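Local coordinates for protein Dmd discriminator of mRNA degradation (Enterobacteria phage RB69, PDB 5I8J) that probably acts as a phage antitoxin, binding and neutralising a bacterial RnlA-type toxin that would otherwise degrade messenger RNA during infection, at residues A[5-10]-A[21-27]; A[41-47]-A[59-63]. All coordinates share one frame; numbering follows the deposited sequence.

Interaction 1 of 2, residues A[5-10]-A[21-27]; sequences LTKVTF and TKDIMLS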
ATOM      1  N   LEU A   5      12.953  -5.662  14.216  1.00 15.58           N
ATOM      2  CA  LEU A   5      11.516  -5.598  13.993  1.00 14.78           C
ATOM      3  C   LEU A   5      11.185  -5.780  12.513  1.00 15.16           C
ATOM      4  O   LEU A   5      11.969  -5.423  11.637  1.00 17.88           O
ATOM      5  CB  LEU A   5      10.963  -4.275  14.510  1.00 13.95           C
ATOM      6  CG  LEU A   5      11.095  -4.067  16.021  1.00 16.73           C
ATOM      7  CD1 LEU A   5      10.950  -2.608  16.383  1.00 16.18           C
ATOM      8  CD2 LEU A   5      10.061  -4.899  16.773  1.00 12.58           C
ATOM      9  N   THR A   6      10.029  -6.361  12.242  1.00 13.61           N
ATOM     10  CA  THR A   6       9.522  -6.498  10.878  1.00 12.31           C
ATOM     11  C   THR A   6       8.648  -5.291  10.575  1.00 16.06           C
ATOM     12  O   THR A   6       7.720  -5.004  11.320  1.00 14.38           O
ATOM     13  CB  THR A   6       8.719  -7.797  10.708  1.00 16.06           C
ATOM     14  OG1 THR A   6       9.557  -8.921  11.007  1.00 16.76           O
ATOM     15  CG2 THR A   6       8.177  -7.939   9.293  1.00 16.34           C
ATOM     16  N   LYS A   7       8.950  -4.565   9.499  1.00 15.93           N
ATOM     17  CA  LYS A   7       8.110  -3.437   9.117  1.00 13.74           C
ATOM     18  C   LYS A   7       7.031  -3.918   8.157  1.00 15.57           C
ATOM     19  O   LYS A   7       7.323  -4.381   7.051  1.00 14.87           O
ATOM     20  CB  LYS A   7       8.926  -2.315   8.466  1.00 17.60           C
ATOM     21  CG  LYS A   7       8.088  -1.083   8.128  1.00 16.59           C
ATOM     22  CD  LYS A   7       8.931  -0.002   7.470  1.00 20.16           C
ATOM     23  CE  LYS A   7       9.554  -0.512   6.177  1.00 24.71           C
ATOM     24  NZ  LYS A   7      10.468   0.483   5.550  1.00 33.32           N
ATOM     25  N   VAL A   8       5.784  -3.812   8.589  1.00 14.38           N
ATOM     26  CA  VAL A   8       4.673  -4.257   7.764  1.00 11.58           C
ATOM     27  C   VAL A   8       3.898  -3.049   7.282  1.00 13.54           C
ATOM     28  O   VAL A   8       3.486  -2.214   8.072  1.00 11.57           O
ATOM     29  CB  VAL A   8       3.739  -5.213   8.536  1.00 12.43           C
ATOM     30  CG1 VAL A   8       2.687  -5.799   7.593  1.00 13.23           C
ATOM     31  CG2 VAL A   8       4.553  -6.335   9.173  1.00 16.51           C
ATOM     32  N   THR A   9       3.726  -2.944   5.969  1.00 12.02           N
ATOM     33  CA  THR A   9       2.897  -1.890   5.402  1.00 11.30           C
ATOM     34  C   THR A   9       1.492  -2.442   5.175  1.00 11.67           C
ATOM     35  O   THR A   9       1.323  -3.428   4.471  1.00 10.44           O
ATOM     36  CB  THR A   9       3.463  -1.364   4.069  1.00 12.67           C
ATOM     37  OG1 THR A   9       4.784  -0.827   4.275  1.00 13.91           O
ATOM     38  CG2 THR A   9       2.551  -0.283   3.497  1.00 14.63           C
ATOM     39  N   PHE A  10       0.506  -1.813   5.792  1.00 11.71           N
ATOM     40  CA  PHE A  10      -0.888  -2.203   5.652  1.00 12.24           C
ATOM     41  C   PHE A  10      -1.582  -1.215   4.738  1.00 11.75           C
ATOM     42  O   PHE A  10      -1.426   0.007   4.894  1.00 13.14           O
ATOM     43  CB  PHE A  10      -1.592  -2.245   7.014  1.00 11.13           C
ATOM     44  CG  PHE A  10      -1.091  -3.323   7.928  1.00 12.68           C
ATOM     45  CD1 PHE A  10      -1.669  -4.587   7.917  1.00 12.55           C
ATOM     46  CD2 PHE A  10      -0.039  -3.080   8.793  1.00 13.80           C
ATOM     47  CE1 PHE A  10      -1.210  -5.580   8.755  1.00 12.89           C
ATOM     48  CE2 PHE A  10       0.431  -4.073   9.637  1.00 15.38           C
ATOM     49  CZ  PHE A  10      -0.151  -5.322   9.619  1.00 14.60           C
ATOM     50  N   THR A  21      -3.649   3.772   5.129  1.00 13.20           N
ATOM     51  CA  THR A  21      -2.411   3.005   5.056  1.00 11.50           C
ATOM     52  C   THR A  21      -1.575   3.288   6.302  1.00 17.07           C
ATOM     53  O   THR A  21      -1.645   4.380   6.857  1.00 15.87           O
ATOM     54  CB  THR A  21      -1.634   3.322   3.754  1.00 12.71           C
ATOM     55  OG1 THR A  21      -0.512   2.441   3.632  1.00 15.21           O
ATOM     56  CG2 THR A  21      -1.158   4.774   3.734  1.00 16.87           C
ATOM     57  N   LYS A  22      -0.846   2.276   6.772  1.00 14.93           N
ATOM     58  CA  LYS A  22      -0.016   2.424   7.970  1.00 14.59           C
ATOM     59  C   LYS A  22       1.215   1.561   7.876  1.00 15.19           C
ATOM     60  O   LYS A  22       1.140   0.467   7.350  1.00 15.31           O
ATOM     61  CB  LYS A  22      -0.775   2.010   9.239  1.00 18.37           C
ATOM     62  CG  LYS A  22      -2.028   2.766   9.564  1.00 25.48           C
ATOM     63  CD  LYS A  22      -2.584   2.294  10.892  1.00 26.88           C
ATOM     64  CE  LYS A  22      -1.669   2.692  12.035  1.00 28.97           C
ATOM     65  NZ  LYS A  22      -2.373   2.556  13.346  1.00 34.12           N
ATOM     66  N   ASP A  23       2.335   2.036   8.425  1.00 13.99           N
ATOM     67  CA  ASP A  23       3.505   1.191   8.658  1.00 12.97           C
ATOM     68  C   ASP A  23       3.529   0.801  10.124  1.00 14.84           C
ATOM     69  O   ASP A  23       3.478   1.672  10.985  1.00 16.62           O
ATOM     70  CB  ASP A  23       4.807   1.919   8.306  1.00 13.33           C
ATOM     71  CG  ASP A  23       5.145   1.832   6.838  1.00 18.48           C
ATOM     72  OD1 ASP A  23       4.401   1.161   6.100  1.00 15.63           O
ATOM     73  OD2 ASP A  23       6.168   2.410   6.430  1.00 15.67           O
ATOM     74  N   ILE A  24       3.601  -0.494  10.410  1.00 12.80           N
ATOM     75  CA  ILE A  24       3.597  -0.968  11.797  1.00 13.62           C
ATOM     76  C   ILE A  24       4.815  -1.850  12.022  1.00 12.64           C
ATOM     77  O   ILE A  24       5.098  -2.721  11.204  1.00 12.94           O
ATOM     78  CB  ILE A  24       2.305  -1.752  12.123  1.00 12.16           C
ATOM     79  CG1 ILE A  24       1.081  -0.877  11.852  1.00 18.19           C
ATOM     80  CG2 ILE A  24       2.280  -2.193  13.597  1.00 15.15           C
ATOM     81  CD1 ILE A  24      -0.247  -1.575  12.075  1.00 16.48           C
ATOM     82  N   MET A  25       5.551  -1.620  13.115  1.00 12.14           N
ATOM     83  CA  MET A  25       6.692  -2.476  13.433  1.00 14.16           C
ATOM     84  C   MET A  25       6.241  -3.604  14.341  1.00 13.45           C
ATOM     85  O   MET A  25       5.702  -3.355  15.426  1.00 13.33           O
ATOM     86  CB  MET A  25       7.811  -1.693  14.129  1.00 14.60           C
ATOM     87  CG  MET A  25       8.314  -0.471  13.384  1.00 17.65           C
ATOM     88  SD  MET A  25       8.812  -0.852  11.706  1.00 21.94           S
ATOM     89  CE  MET A  25      10.166  -1.975  11.962  1.00 19.60           C
ATOM     90  N   LEU A  26       6.480  -4.839  13.918  1.00 13.39           N
ATOM     91  CA  LEU A  26       6.037  -6.003  14.680  1.00 12.49           C
ATOM     92  C   LEU A  26       7.218  -6.878  15.053  1.00 13.80           C
ATOM     93  O   LEU A  26       8.114  -7.097  14.246  1.00 15.05           O
ATOM     94  CB  LEU A  26       5.026  -6.824  13.877  1.00 12.55           C
ATOM     95  CG  LEU A  26       3.752  -6.092  13.451  1.00 13.26           C
ATOM     96  CD1 LEU A  26       2.911  -7.003  12.552  1.00 12.84           C
ATOM     97  CD2 LEU A  26       2.963  -5.620  14.679  1.00 14.80           C
ATOM     98  N   SER A  27       7.217  -7.389  16.279  1.00 13.12           N
ATOM     99  CA  SER A  27       8.334  -8.201  16.731  1.00 14.40           C
ATOM    100  C   SER A  27       8.091  -9.690  16.518  1.00 16.84           C
ATOM    101  O   SER A  27       9.011 -10.499  16.672  1.00 17.57           O
ATOM    102  CB  SER A  27       8.608  -7.933  18.203  1.00 14.37           C
ATOM    103  OG  SER A  27       7.498  -8.359  18.972  1.00 14.92           O
TER
HETATM  104  O   HOH W   1       9.255  -9.495  13.613  1.00 15.88           O
HETATM  105  O   HOH W   2       7.815   1.790   4.476  1.00 24.60           O
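F10 and I24 meet at about a right angle on the helix-facing side of the two strands, with CE2 of the F10 ring 3.6 Å from I24 CD1. Next to them V8 sends its two methyls different ways: CG1, anti to the backbone N (chi1 -173°), lies over one face of the F10 ring toward its rim, while CG2 reaches L26 CD1 at 3.8 Å. F10 and L26 also touch helix 30-44.

The sheet's other face is more mixed. M25, bent back at its last two torsions, lays SD 3.6 Å from K7 CB and brings CE to L5 CB. Further along, T9 OG1 donates to D23 OD1 at 2.7 Å on its syn side, 33° out of the carboxylate plane. D23 OD2 accepts a hydrogen bond from a water that in turn accepts from K7 NZ, and another from W13 NE1 of the second subunit.

At the F10 end of the ladder F10 O accepts twice, from K22 N and from T21 OG1 at 2.9 Å; at the T6 end a water links T6 OG1 to L26 O. Paired main-chain bonds at T6–L26, V8–I24 and F10–K22 make this a regular antiparallel ladder within a beta hairpin.

Interaction 2 of 2, residues A[41-47]-A[59-63]; sequences AEVNNAL and EADFR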
ATOM      1  N   ALA A  41      -8.860  -5.108   9.730  1.00 11.69           N
ATOM      2  CA  ALA A  41      -9.909  -5.189   8.730  1.00 10.27           C
ATOM      3  C   ALA A  41     -11.271  -5.185   9.411  1.00 12.83           C
ATOM      4  O   ALA A  41     -12.183  -4.475   8.990  1.00 12.08           O
ATOM      5  CB  ALA A  41      -9.729  -6.423   7.866  1.00 11.92           C
ATOM      6  N   GLU A  42     -11.396  -5.947  10.498  1.00 11.59           N
ATOM      7  CA  GLU A  42     -12.696  -6.119  11.138  1.00 13.07           C
ATOM      8  C   GLU A  42     -13.158  -4.828  11.808  1.00 12.40           C
ATOM      9  O   GLU A  42     -14.307  -4.415  11.638  1.00 15.52           O
ATOM     10  CB  GLU A  42     -12.669  -7.254  12.165  1.00 14.12           C
ATOM     11  CG  GLU A  42     -14.051  -7.533  12.724  1.00 16.01           C
ATOM     12  CD  GLU A  42     -14.113  -8.782  13.578  1.00 15.04           C
ATOM     13  OE1 GLU A  42     -13.163  -9.028  14.356  1.00 12.92           O
ATOM     14  OE2 GLU A  42     -15.127  -9.516  13.454  1.00 15.41           O
ATOM     15  N   VAL A  43     -12.260  -4.195  12.559  1.00 15.18           N
ATOM     16  CA  VAL A  43     -12.573  -2.928  13.228  1.00 18.17           C
ATOM     17  C   VAL A  43     -13.042  -1.877  12.219  1.00 18.38           C
ATOM     18  O   VAL A  43     -13.939  -1.077  12.497  1.00 17.56           O
ATOM     19  CB  VAL A  43     -11.353  -2.398  14.005  1.00 20.41           C
ATOM     20  CG1 VAL A  43     -11.567  -0.958  14.464  1.00 27.16           C
ATOM     21  CG2 VAL A  43     -11.064  -3.289  15.197  1.00 20.00           C
ATOM     22  N   ASN A  44     -12.454  -1.907  11.029  1.00 15.71           N
ATOM     23  CA  ASN A  44     -12.717  -0.871  10.045  1.00 14.78           C
ATOM     24  C   ASN A  44     -13.722  -1.260   8.972  1.00 16.49           C
ATOM     25  O   ASN A  44     -13.979  -0.475   8.051  1.00 18.33           O
ATOM     26  CB  ASN A  44     -11.392  -0.446   9.405  1.00 14.67           C
ATOM     27  CG  ASN A  44     -10.557   0.411  10.345  1.00 18.49           C
ATOM     28  OD1 ASN A  44     -10.928   1.543  10.642  1.00 21.59           O
ATOM     29  ND2 ASN A  44      -9.438  -0.129  10.823  1.00 17.45           N
ATOM     30  N   ASN A  45     -14.300  -2.452   9.101  1.00 14.59           N
ATOM     31  CA  ASN A  45     -15.173  -3.003   8.064  1.00 16.89           C
ATOM     32  C   ASN A  45     -14.529  -2.838   6.692  1.00 14.48           C
ATOM     33  O   ASN A  45     -15.135  -2.309   5.765  1.00 14.01           O
ATOM     34  CB  ASN A  45     -16.543  -2.333   8.096  1.00 19.47           C
ATOM     35  CG  ASN A  45     -17.298  -2.636   9.373  1.00 24.99           C
ATOM     36  OD1 ASN A  45     -17.815  -3.734   9.543  1.00 26.10           O
ATOM     37  ND2 ASN A  45     -17.362  -1.665  10.277  1.00 27.24           N
ATOM     38  N   ALA A  46     -13.285  -3.289   6.585  1.00 13.00           N
ATOM     39  CA  ALA A  46     -12.452  -2.960   5.441  1.00 11.44           C
ATOM     40  C   ALA A  46     -11.766  -4.184   4.843  1.00 12.61           C
ATOM     41  O   ALA A  46     -11.737  -5.260   5.441  1.00 11.94           O
ATOM     42  CB  ALA A  46     -11.399  -1.917   5.854  1.00 13.68           C
ATOM     43  N   LEU A  47     -11.232  -4.003   3.647  1.00 10.50           N
ATOM     44  CA  LEU A  47     -10.281  -4.934   3.062  1.00 10.75           C
ATOM     45  C   LEU A  47      -8.909  -4.442   3.469  1.00 10.57           C
ATOM     46  O   LEU A  47      -8.590  -3.285   3.241  1.00 10.93           O
ATOM     47  CB  LEU A  47     -10.409  -4.975   1.536  1.00 11.42           C
ATOM     48  CG  LEU A  47      -9.245  -5.588   0.755  1.00 11.58           C
ATOM     49  CD1 LEU A  47      -9.135  -7.083   1.028  1.00 14.29           C
ATOM     50  CD2 LEU A  47      -9.393  -5.321  -0.736  1.00 13.78           C
ATOM     51  N   GLU A  59      -4.092 -11.069   3.530  1.00 13.63           N
ATOM     52  CA  GLU A  59      -5.147 -10.069   3.462  1.00 13.61           C
ATOM     53  C   GLU A  59      -6.432 -10.599   4.059  1.00 14.80           C
ATOM     54  O   GLU A  59      -6.631 -11.813   4.128  1.00 14.27           O
ATOM     55  CB  GLU A  59      -5.379  -9.613   2.022  1.00 15.94           C
ATOM     56  CG  GLU A  59      -5.888 -10.677   1.091  1.00 17.41           C
ATOM     57  CD  GLU A  59      -5.743 -10.246  -0.358  1.00 21.73           C
ATOM     58  OE1 GLU A  59      -6.241  -9.151  -0.690  1.00 20.81           O
ATOM     59  OE2 GLU A  59      -5.106 -10.979  -1.154  1.00 23.59           O
ATOM     60  N   ALA A  60      -7.282  -9.676   4.503  1.00 12.99           N
ATOM     61  CA  ALA A  60      -8.562 -10.016   5.124  1.00 11.51           C
ATOM     62  C   ALA A  60      -9.604  -9.016   4.657  1.00 14.69           C
ATOM     63  O   ALA A  60      -9.350  -7.819   4.643  1.00 13.85           O
ATOM     64  CB  ALA A  60      -8.449 -10.010   6.646  1.00 14.93           C
ATOM     65  N   ASP A  61     -10.778  -9.504   4.271  1.00 13.05           N
ATOM     66  CA  ASP A  61     -11.803  -8.625   3.716  1.00 11.46           C
ATOM     67  C   ASP A  61     -13.051  -8.661   4.582  1.00 14.43           C
ATOM     68  O   ASP A  61     -13.800  -9.646   4.574  1.00 16.27           O
ATOM     69  CB  ASP A  61     -12.149  -9.033   2.285  1.00 13.42           C
ATOM     70  CG  ASP A  61     -13.054  -8.025   1.584  1.00 14.89           C
ATOM     71  OD1 ASP A  61     -13.479  -7.048   2.223  1.00 14.23           O
ATOM     72  OD2 ASP A  61     -13.360  -8.222   0.389  1.00 16.53           O
ATOM     73  N   PHE A  62     -13.288  -7.576   5.309  1.00 12.64           N
ATOM     74  CA  PHE A  62     -14.475  -7.477   6.142  1.00 14.98           C
ATOM     75  C   PHE A  62     -15.453  -6.414   5.642  1.00 17.01           C
ATOM     76  O   PHE A  62     -16.205  -5.838   6.415  1.00 17.27           O
ATOM     77  CB  PHE A  62     -14.067  -7.199   7.588  1.00 14.99           C
ATOM     78  CG  PHE A  62     -13.574  -8.423   8.300  1.00 14.39           C
ATOM     79  CD1 PHE A  62     -12.293  -8.896   8.083  1.00 15.03           C
ATOM     80  CD2 PHE A  62     -14.405  -9.115   9.170  1.00 17.04           C
ATOM     81  CE1 PHE A  62     -11.834 -10.031   8.724  1.00 14.07           C
ATOM     82  CE2 PHE A  62     -13.961 -10.259   9.813  1.00 18.04           C
ATOM     83  CZ  PHE A  62     -12.675 -10.719   9.588  1.00 15.76           C
ATOM     84  N   ARG A  63     -15.466  -6.170   4.340  1.00 16.28           N
ATOM     85  CA  ARG A  63     -16.392  -5.183   3.802  1.00 18.30           C
ATOM     86  C   ARG A  63     -17.813  -5.748   3.734  1.00 22.52           C
ATOM     87  O   ARG A  63     -18.786  -4.999   3.632  1.00 26.78           O
ATOM     88  CB  ARG A  63     -15.937  -4.710   2.429  1.00 17.45           C
ATOM     89  CG  ARG A  63     -14.673  -3.862   2.478  1.00 14.04           C
ATOM     90  CD  ARG A  63     -14.205  -3.544   1.068  1.00 15.47           C
ATOM     91  NE  ARG A  63     -13.839  -4.757   0.343  1.00 16.98           N
ATOM     92  CZ  ARG A  63     -13.437  -4.780  -0.927  1.00 18.72           C
ATOM     93  NH1 ARG A  63     -13.333  -3.654  -1.628  1.00 17.86           N
ATOM     94  NH2 ARG A  63     -13.140  -5.937  -1.497  1.00 19.02           N
TER
HETATM   95  O   HOH W   3     -19.039  -5.068   7.087  1.00 40.17           O
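On the outer side of the contact L47 and R63 pack side chain on side chain, L47 CB sitting over one face of the guanidinium, 3.6 Å from R63 NE. The exposed D61 fixes how that plane is turned, since R63 grips it side-on: NE donates to D61 OD1 and NH2 forms a salt bridge with D61 OD2 at 3.0 Å. The backbone N of R63 reaches the same OD1 from the opposite face of the carboxylate, closing an Asx turn. Of the two L47 methyls, CD1 rests against D61 CB and CD2 lies near R63 NH2.

The closest packing is where A41, near the end of the helix, meets A60 and F62. A41 CB comes within 3.6 Å of F62 CD1 and packs on A60 CB, which itself meets the F62 ring at its edge. One bond crosses between the backbones, from F62 N to A46 O at 2.8 Å. Here helix 30-44 ends in a Schellman motif, N45 taking positive phi while A46 N bonds back to A41 O and N45 N to E42 O, and the chain goes on into strand 46-52, whose hairpin partner is strand 55-61.

Toward solvent the packing thins. E42 CB makes a CH-pi contact over the F62 ring, 4.0 Å from the centroid. With CG anti to the backbone N (chi1 -174°), the extended chain carries CG, CD and OE2 along the ring's CE2 side. N45 meets F62 O by its CA–H, and a water donates to both N45 OD1 and F62 O, while the E59 carboxylate turns to K56 and K49.

In the fold
Interactions 1 and 2 lie on opposite sides of the chain's centre, about 17 Å apart between centres, yet both belong to one antiparallel sheet in which strands 6-14 and 46-52 are neighbours. Interaction 1 joins the two strands of the first hairpin by a regular run of main-chain bonds; interaction 2 sits at the end of the second hairpin, where helix 30-44 runs into strand 46-52 and side chains do more of the work. Both are partly buried: interaction 1 keeps V8, F10 and L26 inside, on its helix-facing side, and interaction 2 keeps A41, A46 and A60 inside while E42, N45 and D61 are exposed. Only interaction 1 reaches the second subunit, through T9, T21 and D23, toward its polar end.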